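Cyclic dimeric GMP binding protein (Pseudomonas fluorescens, PDB 3PJV) binds cyclic di-GMP and relays this signal inside-out to its periplasmic domain, thereby controlling periplasmic proteolysis, probably through the protease LapG. Local coordinates at the interface of chains A and B. Residues are numbered along the deposited sequence; one frame, centred on the assembly and turned at random. Chains: chain A/B, Cyclic dimeric GMP binding protein.

Contact 1: the interface of chains A and B. Residues chain A 17-18, 21; chain B 91, 94, 114-116, 119.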
loop_
_atom_site.group_PDB
_atom_site.type_symbol
_atom_site.label_atom_id
_atom_site.label_comp_id
_atom_site.label_asym_id
_atom_site.label_seq_id
_atom_site.Cartn_x
_atom_site.Cartn_y
_atom_site.Cartn_z
ATOM N N LEU A 17 7.028 -8.089 3.307
ATOM C CA LEU A 17 5.589 -8.266 3.552
ATOM C C LEU A 17 5.299 -8.410 5.036
ATOM O O LEU A 17 4.320 -7.860 5.551
ATOM C CB LEU A 17 5.056 -9.504 2.840
ATOM C CG LEU A 17 4.727 -9.424 1.358
ATOM C CD1 LEU A 17 4.244 -10.795 0.899
ATOM C CD2 LEU A 17 3.669 -8.352 1.128
ATOM N N ARG A 18 6.148 -9.148 5.744
ATOM C CA ARG A 18 5.957 -9.314 7.191
ATOM C C ARG A 18 6.074 -7.962 7.898
ATOM O O ARG A 18 5.254 -7.629 8.749
ATOM C CB ARG A 18 6.964 -10.312 7.776
ATOM C CG ARG A 18 6.749 -10.593 9.251
ATOM C CD ARG A 18 7.335 -11.935 9.663
ATOM N NE ARG A 18 8.746 -12.043 9.319
ATOM C CZ ARG A 18 9.313 -13.097 8.732
ATOM N NH1 ARG A 18 10.616 -13.082 8.475
ATOM N NH2 ARG A 18 8.595 -14.165 8.405
ATOM N N ALA A 21 2.905 -5.976 7.349
ATOM C CA ALA A 21 1.811 -6.402 8.218
ATOM C C ALA A 21 2.044 -5.964 9.665
ATOM O O ALA A 21 1.127 -5.480 10.335
ATOM C CB ALA A 21 1.620 -7.915 8.139
ATOM N N LEU B 91 4.819 -18.583 -1.058
ATOM C CA LEU B 91 4.870 -17.715 0.124
ATOM C C LEU B 91 3.899 -18.195 1.209
ATOM O O LEU B 91 2.771 -18.606 0.917
ATOM C CB LEU B 91 4.523 -16.272 -0.263
ATOM C CG LEU B 91 5.456 -15.560 -1.243
ATOM C CD1 LEU B 91 4.900 -14.180 -1.555
ATOM C CD2 LEU B 91 6.867 -15.450 -0.662
ATOM N N ALA B 94 1.877 -13.601 5.498
ATOM C CA ALA B 94 2.698 -12.572 6.126
ATOM C C ALA B 94 1.857 -11.845 7.162
ATOM O O ALA B 94 0.953 -11.079 6.819
ATOM C CB ALA B 94 3.194 -11.587 5.073
ATOM N N SER B 114 -0.950 -9.288 5.491
ATOM C CA SER B 114 -0.786 -8.439 4.303
ATOM C C SER B 114 -0.929 -9.255 3.022
ATOM O O SER B 114 -0.393 -10.356 2.921
ATOM C CB SER B 114 0.573 -7.727 4.322
ATOM O OG SER B 114 0.596 -6.731 5.330
ATOM N N HIS B 115 -1.654 -8.710 2.045
ATOM C CA HIS B 115 -1.881 -9.448 0.806
ATOM C C HIS B 115 -0.612 -9.471 -0.043
ATOM O O HIS B 115 0.002 -8.435 -0.257
ATOM C CB HIS B 115 -3.014 -8.800 0.008
ATOM C CG HIS B 115 -3.624 -9.716 -1.008
ATOM N ND1 HIS B 115 -2.946 -10.130 -2.137
ATOM C CD2 HIS B 115 -4.841 -10.308 -1.058
ATOM C CE1 HIS B 115 -3.725 -10.942 -2.838
ATOM N NE2 HIS B 115 -4.877 -11.064 -2.207
ATOM N N PRO B 116 -0.229 -10.662 -0.541
ATOM C CA PRO B 116 1.031 -10.845 -1.272
ATOM C C PRO B 116 0.965 -10.502 -2.767
ATOM O O PRO B 116 1.985 -10.643 -3.456
ATOM C CB PRO B 116 1.299 -12.340 -1.106
ATOM C CG PRO B 116 -0.069 -12.947 -1.077
ATOM C CD PRO B 116 -0.933 -11.941 -0.334
ATOM N N ALA B 119 3.873 -8.157 -4.084
ATOM C CA ALA B 119 5.162 -8.851 -3.998
ATOM C C ALA B 119 5.324 -9.883 -5.117
ATOM O O ALA B 119 6.362 -9.949 -5.770
ATOM C CB ALA B 119 5.306 -9.533 -2.625
#
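Apolar packing dominates this patch between the two copies in the deposited assembly, and A:Leu17 carries most of it, with 98 Å² of its surface hidden by chain B. The residue projects from helix 6-32 of chain A, which the patch probably helps hold against the strands of the other copy. Close to the backbone, A:Leu17 CB rests on the methyl CB of B:Ala94 at 3.6 Å. Farther out, the CD1 branch enters the corner between two elements, lying 3.9 Å from B:Pro116 CA and 3.9 Å from B:Ala119 CB on helix 117-127. The CD2 branch turns instead toward the carbonyl oxygen O of B:His115, 3.9 Å away. Chi1 of -81° puts CG opposite the carbonyl carbon and carries the fork toward chain B; chi2 of 179° then parts the branches. Trimming A:Leu17 to an alanine would probably leave B:Pro116 and B:Ala119 without their apolar partner and open a gap between the helix and the B-chain corner.

Polar contact is slighter. The hydroxyl OG of B:Ser114, at the end of strand 105-114, comes to 3.2 Å from the backbone N of A:Ala21. A hydrogen bond is chemically possible, but probably weak, because that amide also faces A:Leu17 O within its own helix at 3.0 Å. Beside it, the methyl CB of A:Ala21 lies 3.5 Å from the backbone O of B:Ala94.

Contact 2: the interface of chains A and B. Residues chain A 115, 117; chain B 54, 56, 75-76, 118.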
loop_
_atom_site.group_PDB
_atom_site.type_symbol
_atom_site.label_atom_id
_atom_site.label_comp_id
_atom_site.label_asym_id
_atom_site.label_seq_id
_atom_site.Cartn_x
_atom_site.Cartn_y
_atom_site.Cartn_z
ATOM N N HIS A 115 -0.412 2.755 -6.962
ATOM C CA HIS A 115 -0.713 1.622 -7.849
ATOM C C HIS A 115 -2.140 1.111 -7.630
ATOM O O HIS A 115 -2.538 0.849 -6.491
ATOM C CB HIS A 115 0.307 0.492 -7.648
ATOM C CG HIS A 115 0.410 -0.432 -8.823
ATOM N ND1 HIS A 115 -0.586 -1.324 -9.161
ATOM C CD2 HIS A 115 1.379 -0.580 -9.760
ATOM C CE1 HIS A 115 -0.230 -1.991 -10.242
ATOM N NE2 HIS A 115 0.959 -1.559 -10.628
HETATM N N MSE A 117 -3.559 -1.756 -8.455
HETATM C CA MSE A 117 -3.735 -3.205 -8.546
HETATM C C MSE A 117 -4.771 -3.770 -7.562
HETATM O O MSE A 117 -5.581 -4.630 -7.919
HETATM C CB MSE A 117 -2.376 -3.878 -8.362
HETATM C CG MSE A 117 -2.321 -5.371 -8.514
HETATM SE SE MSE A 117 -0.522 -5.797 -7.853
HETATM C CE MSE A 117 0.510 -5.101 -9.390
ATOM N N TYR B 54 3.499 0.908 -2.548
ATOM C CA TYR B 54 2.755 0.388 -3.700
ATOM C C TYR B 54 2.391 1.522 -4.642
ATOM O O TYR B 54 1.264 2.014 -4.621
ATOM C CB TYR B 54 1.476 -0.299 -3.226
ATOM C CG TYR B 54 1.709 -1.523 -2.353
ATOM C CD1 TYR B 54 2.888 -2.269 -2.447
ATOM C CD2 TYR B 54 0.736 -1.949 -1.461
ATOM C CE1 TYR B 54 3.086 -3.394 -1.659
ATOM C CE2 TYR B 54 0.920 -3.068 -0.684
ATOM C CZ TYR B 54 2.097 -3.787 -0.776
ATOM O OH TYR B 54 2.263 -4.910 0.001
ATOM N N SER B 56 2.566 3.442 -8.638
ATOM C CA SER B 56 2.762 3.369 -10.083
ATOM C C SER B 56 3.957 4.207 -10.515
ATOM O O SER B 56 4.722 3.823 -11.404
ATOM C CB SER B 56 1.519 3.864 -10.838
ATOM O OG SER B 56 0.466 2.922 -10.760
ATOM N N ILE B 75 5.186 -1.413 -11.950
ATOM C CA ILE B 75 4.669 -2.545 -12.708
ATOM C C ILE B 75 3.264 -2.244 -13.252
ATOM O O ILE B 75 2.612 -1.313 -12.799
ATOM C CB ILE B 75 4.656 -3.809 -11.835
ATOM C CG1 ILE B 75 3.851 -3.574 -10.562
ATOM C CG2 ILE B 75 6.078 -4.199 -11.441
ATOM C CD1 ILE B 75 3.818 -4.796 -9.655
ATOM N N PRO B 76 2.804 -3.022 -14.246
ATOM C CA PRO B 76 1.509 -2.741 -14.886
ATOM C C PRO B 76 0.335 -2.791 -13.909
ATOM O O PRO B 76 0.456 -3.383 -12.833
ATOM C CB PRO B 76 1.378 -3.867 -15.920
ATOM C CG PRO B 76 2.783 -4.300 -16.193
ATOM C CD PRO B 76 3.499 -4.158 -14.876
ATOM N N PHE B 118 1.087 -7.854 -4.650
ATOM C CA PHE B 118 2.089 -6.901 -5.164
ATOM C C PHE B 118 3.502 -7.494 -5.178
ATOM O O PHE B 118 4.237 -7.359 -6.159
ATOM C CB PHE B 118 2.071 -5.567 -4.383
ATOM C CG PHE B 118 2.675 -4.406 -5.146
ATOM C CD1 PHE B 118 4.013 -4.092 -5.004
ATOM C CD2 PHE B 118 1.903 -3.641 -6.012
ATOM C CE1 PHE B 118 4.578 -3.033 -5.700
ATOM C CE2 PHE B 118 2.469 -2.573 -6.713
ATOM C CZ PHE B 118 3.807 -2.277 -6.554
HETATM O O HOH W 1 -1.574 1.512 -3.962
#
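With chi1 at -158°, the imidazole of A:His115 swings away from its backbone N and slots between the chain B loop at B:Ile75 and the ring of B:Phe118, whose CG likewise lies opposite its own backbone N. The two rings meet edge to face, planes 84° apart: B:Phe118 CE2 sits above the imidazole face near its rim, 3.6 Å from A:His115 CG.

Both imidazole nitrogens are engaged. NE2 of A:His115 donates to the carbonyl O of B:Ile75 at 2.7 Å; this acceptor lies close to the imidazole plane, although the donor stands well above the carbonyl plane. B:Pro76 O, 2.9 Å from the same NE2, could share the proton, but B:Pro76 is poorly ordered. ND1 accepts from the backbone N of A:Met117 at 3.1 Å, which helps fix the ring's rotation. The main chain adds a nearly straight bond, A:His115 N to B:Tyr54 O at 3.0 Å (167° at H), while water 1 links that oxygen to A:His115 O.

A:Met117, a selenomethionine, crosses both B:Ile75 and B:Phe118 at about a right angle, its CE tight against B:Ile75 CD1 at 3.3 Å and its SE 3.7 Å from B:Phe118 CD2. In this assembly the site ties the segment leading into helix 117-128 to the partner's loops, probably stabilising the periplasmic dimer.

Contact 3: the interface of chains A and B. Residues chain A 91-92, 94-95; chain B 14, 17-18, 21.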
loop_
_atom_site.group_PDB
_atom_site.type_symbol
_atom_site.label_atom_id
_atom_site.label_comp_id
_atom_site.label_asym_id
_atom_site.label_seq_id
_atom_site.Cartn_x
_atom_site.Cartn_y
_atom_site.Cartn_z
ATOM N N LEU A 91 -10.363 3.535 -14.581
ATOM C CA LEU A 91 -10.019 4.233 -13.346
ATOM C C LEU A 91 -9.093 5.416 -13.601
ATOM O O LEU A 91 -8.093 5.291 -14.308
ATOM C CB LEU A 91 -9.325 3.275 -12.380
ATOM C CG LEU A 91 -10.100 2.737 -11.182
ATOM C CD1 LEU A 91 -9.113 2.254 -10.135
ATOM C CD2 LEU A 91 -10.993 3.805 -10.605
ATOM N N GLU A 92 -9.415 6.562 -13.012
ATOM C CA GLU A 92 -8.522 7.717 -13.081
ATOM C C GLU A 92 -7.344 7.512 -12.136
ATOM O O GLU A 92 -7.501 6.925 -11.069
ATOM C CB GLU A 92 -9.261 8.999 -12.707
ATOM C CG GLU A 92 -9.480 9.164 -11.217
ATOM C CD GLU A 92 -10.100 10.501 -10.872
ATOM O OE1 GLU A 92 -9.388 11.369 -10.322
ATOM O OE2 GLU A 92 -11.301 10.683 -11.151
ATOM N N ALA A 94 -5.700 9.395 -10.110
ATOM C CA ALA A 94 -5.830 9.986 -8.772
ATOM C C ALA A 94 -4.506 10.384 -8.114
ATOM O O ALA A 94 -4.331 10.188 -6.922
ATOM C CB ALA A 94 -6.611 9.048 -7.846
ATOM N N GLY A 95 -3.588 10.961 -8.878
ATOM C CA GLY A 95 -2.296 11.340 -8.335
ATOM C C GLY A 95 -2.343 12.416 -7.260
ATOM O O GLY A 95 -3.347 13.112 -7.094
ATOM N N VAL B 14 -10.974 5.502 -5.741
ATOM C CA VAL B 14 -10.242 6.658 -6.238
ATOM C C VAL B 14 -9.852 7.595 -5.095
ATOM O O VAL B 14 -8.736 8.123 -5.069
ATOM C CB VAL B 14 -11.069 7.435 -7.284
ATOM C CG1 VAL B 14 -10.487 8.817 -7.500
ATOM C CG2 VAL B 14 -11.110 6.660 -8.576
ATOM N N LEU B 17 -6.893 5.989 -3.316
ATOM C CA LEU B 17 -5.677 6.109 -4.100
ATOM C C LEU B 17 -5.135 7.533 -4.037
ATOM O O LEU B 17 -3.930 7.739 -3.919
ATOM C CB LEU B 17 -5.916 5.694 -5.557
ATOM C CG LEU B 17 -6.223 4.211 -5.793
ATOM C CD1 LEU B 17 -6.571 4.004 -7.258
ATOM C CD2 LEU B 17 -5.044 3.345 -5.384
ATOM N N ARG B 18 -6.030 8.513 -4.098
ATOM C CA ARG B 18 -5.614 9.915 -4.037
ATOM C C ARG B 18 -4.981 10.273 -2.697
ATOM O O ARG B 18 -3.919 10.898 -2.653
ATOM C CB ARG B 18 -6.784 10.862 -4.325
ATOM C CG ARG B 18 -6.370 12.332 -4.335
ATOM C CD ARG B 18 -7.503 13.255 -4.736
ATOM N NE ARG B 18 -7.879 13.073 -6.134
ATOM C CZ ARG B 18 -9.052 12.594 -6.531
ATOM N NH1 ARG B 18 -9.970 12.260 -5.634
ATOM N NH2 ARG B 18 -9.310 12.461 -7.826
ATOM N N ALA B 21 -1.619 8.626 -2.254
ATOM C CA ALA B 21 -0.603 9.301 -3.053
ATOM C C ALA B 21 -0.250 10.674 -2.471
ATOM O O ALA B 21 0.922 11.057 -2.415
ATOM C CB ALA B 21 -1.056 9.424 -4.503
HETATM O O HOH W 2 -5.769 13.721 -8.321
#
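The guanidinium of B:Arg18 and the carboxylate of A:Glu92 meet with their planes 75° apart. A:Ala94 CB lies over one guanidinium face, toward the rim, and water 2 sits at the edge in the plane. That water takes the N-H of B:Arg18 NE at 3.1 Å, almost straight (176° at H), and also lies 2.8 Å from A:Gly95 O, bridging the chains. NH2 of B:Arg18 forms a salt bridge with A:Glu92 OE1 at 2.7 Å; because its N-H does not aim at the oxygen, the attraction is mainly electrostatic, and A:Glu92 is poorly ordered. The bend at chi3 of B:Arg18 (-68°) folds the guanidinium back toward the A:Glu92 and A:Ala94 loop. A methionine in place of B:Arg18 would probably leave the A:Glu92 carboxylate without its countercharge and break the water link to A:Gly95.

Beneath the charges, B:Val14 spreads its two methyls. B:Val14 CG2 meets A:Leu91 CD2 at 3.5 Å, the two side chains passing in opposite directions. The other methyl, B:Val14 CG1, lies 3.8 Å from the carboxylate carbon CD of A:Glu92. A:Ala94 turns its CB toward the helix backbone, 3.6 Å from B:Val14 O, from a left-handed backbone conformation.

In the fold, the chain B residues occupy neighbouring turns of the long helix 7-32, while the chain A loop joins helix 83-89 to strand 96-102, draping over the partner's helix.

Contact 4: the interface of chains A and B. Residues chain A 79, 117-118, 121; chain B 77, 79, 117-118.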
loop_
_atom_site.group_PDB
_atom_site.type_symbol
_atom_site.label_atom_id
_atom_site.label_comp_id
_atom_site.label_asym_id
_atom_site.label_seq_id
_atom_site.Cartn_x
_atom_site.Cartn_y
_atom_site.Cartn_z
ATOM N N THR A 79 -5.685 -12.158 -7.617
ATOM C CA THR A 79 -6.737 -11.960 -8.594
ATOM C C THR A 79 -6.107 -11.541 -9.921
ATOM O O THR A 79 -5.461 -10.497 -10.007
ATOM C CB THR A 79 -7.741 -10.893 -8.122
ATOM O OG1 THR A 79 -8.323 -11.306 -6.877
ATOM C CG2 THR A 79 -8.847 -10.694 -9.146
HETATM N N MSE A 117 -3.559 -1.756 -8.455
HETATM C CA MSE A 117 -3.735 -3.205 -8.546
HETATM C C MSE A 117 -4.771 -3.770 -7.562
HETATM O O MSE A 117 -5.581 -4.630 -7.919
HETATM C CB MSE A 117 -2.376 -3.878 -8.362
HETATM C CG MSE A 117 -2.321 -5.371 -8.514
HETATM SE SE MSE A 117 -0.522 -5.797 -7.853
HETATM C CE MSE A 117 0.510 -5.101 -9.390
ATOM N N PHE A 118 -4.761 -3.283 -6.323
ATOM C CA PHE A 118 -5.693 -3.784 -5.321
ATOM C C PHE A 118 -7.098 -3.255 -5.574
ATOM O O PHE A 118 -8.086 -3.973 -5.405
ATOM C CB PHE A 118 -5.225 -3.418 -3.899
ATOM C CG PHE A 118 -3.883 -4.004 -3.534
ATOM C CD1 PHE A 118 -3.793 -5.275 -2.986
ATOM C CD2 PHE A 118 -2.715 -3.295 -3.773
ATOM C CE1 PHE A 118 -2.556 -5.817 -2.655
ATOM C CE2 PHE A 118 -1.478 -3.838 -3.454
ATOM C CZ PHE A 118 -1.402 -5.097 -2.891
ATOM N N ALA A 121 -8.528 -5.225 -8.426
ATOM C CA ALA A 121 -8.876 -6.572 -7.972
ATOM C C ALA A 121 -10.221 -6.568 -7.266
ATOM O O ALA A 121 -11.051 -7.434 -7.505
ATOM C CB ALA A 121 -7.803 -7.158 -7.069
ATOM N N ALA B 77 -0.791 -2.196 -14.302
ATOM C CA ALA B 77 -1.967 -2.086 -13.438
ATOM C C ALA B 77 -2.517 -3.434 -12.967
ATOM O O ALA B 77 -2.954 -3.569 -11.832
ATOM C CB ALA B 77 -3.059 -1.282 -14.128
ATOM N N THR B 79 -1.912 -7.868 -12.932
ATOM C CA THR B 79 -0.899 -8.901 -13.076
ATOM C C THR B 79 -1.462 -10.139 -13.762
ATOM O O THR B 79 -2.585 -10.573 -13.487
ATOM C CB THR B 79 -0.276 -9.311 -11.738
ATOM O OG1 THR B 79 0.843 -10.160 -11.996
ATOM C CG2 THR B 79 -1.284 -10.055 -10.866
HETATM N N MSE B 117 -0.184 -10.057 -3.264
HETATM C CA MSE B 117 -0.307 -9.885 -4.727
HETATM C C MSE B 117 0.776 -8.965 -5.319
HETATM O O MSE B 117 1.343 -9.272 -6.371
HETATM C CB MSE B 117 -1.723 -9.452 -5.149
HETATM C CG MSE B 117 -2.073 -8.017 -4.867
HETATM SE SE MSE B 117 -3.661 -7.500 -5.967
HETATM C CE MSE B 117 -3.768 -9.095 -7.169
ATOM N N PHE B 118 1.087 -7.854 -4.650
ATOM C CA PHE B 118 2.089 -6.901 -5.164
ATOM C C PHE B 118 3.502 -7.494 -5.178
ATOM O O PHE B 118 4.237 -7.359 -6.159
ATOM C CB PHE B 118 2.071 -5.567 -4.383
ATOM C CG PHE B 118 2.675 -4.406 -5.146
ATOM C CD1 PHE B 118 4.013 -4.092 -5.004
ATOM C CD2 PHE B 118 1.903 -3.641 -6.012
ATOM C CE1 PHE B 118 4.578 -3.033 -5.700
ATOM C CE2 PHE B 118 2.469 -2.573 -6.713
ATOM C CZ PHE B 118 3.807 -2.277 -6.554
#
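Both A:Met117 and B:Met117 open their helices, 117-128 and 117-127, with ordinary helical backbone angles (phi -54° in chain A), yet their side chains leave in different ways. Each is a selenomethionine, and the two slide past each other in opposite directions, with B:Met117 SE 3.6 Å from A:Met117 CG.

B:Met117 has more of its surface covered by the partner here, 85 Å² against 45 Å² for A:Met117. Its CG lies between the backbone N and the carbonyl carbon (chi1 75°), which directs the chain under A:Phe118. There SE lies over the phenyl face near its rim, 3.7 Å from A:Phe118 CD1; the still closer approach of B:Met117 CG to this ring is too short to be reliable. The two phenylalanine side chains cross at about a right angle, A:Phe118 CZ meeting the CB of B:Phe118 at 3.8 Å.

A:Met117, its SE against the B:Phe118 ring, turns its CB toward the carbonyl O of B:Ala77, 3.5 Å away. The patch is thus a small apolar core built from the starts of the two equivalent helices, whose side chains take different rotamers in the two copies, and is probably a central part of the dimer. At its margin, a nearly eclipsed chi3 of -10° brings the B:Met117 methyl CE to A:Thr79, 3.6 Å from its backbone O.

Contacts 2 and 4 are neighbours, their C-alpha centres about 7 Å apart, and share A:Met117 and B:Phe118, so polar loop binding and apolar helix packing form one continuous patch. Contact 1 lies about 13 Å from contact 4 and 15 Å from contact 2, which uses His115 of the opposite chain. Contact 3 is about 12, 15 and 23 Å from contacts 2, 4 and 1. Contacts 1 and 3 draw on residues 17, 18 and 21 of the N-terminal helix and 91 and 94 of the partner, chains exchanged; Arg18 hides 46 Å² in chain B but 5 Å² in chain A, so the sides seem to differ locally. Such spread-out contacts suggest a cohesive dimer.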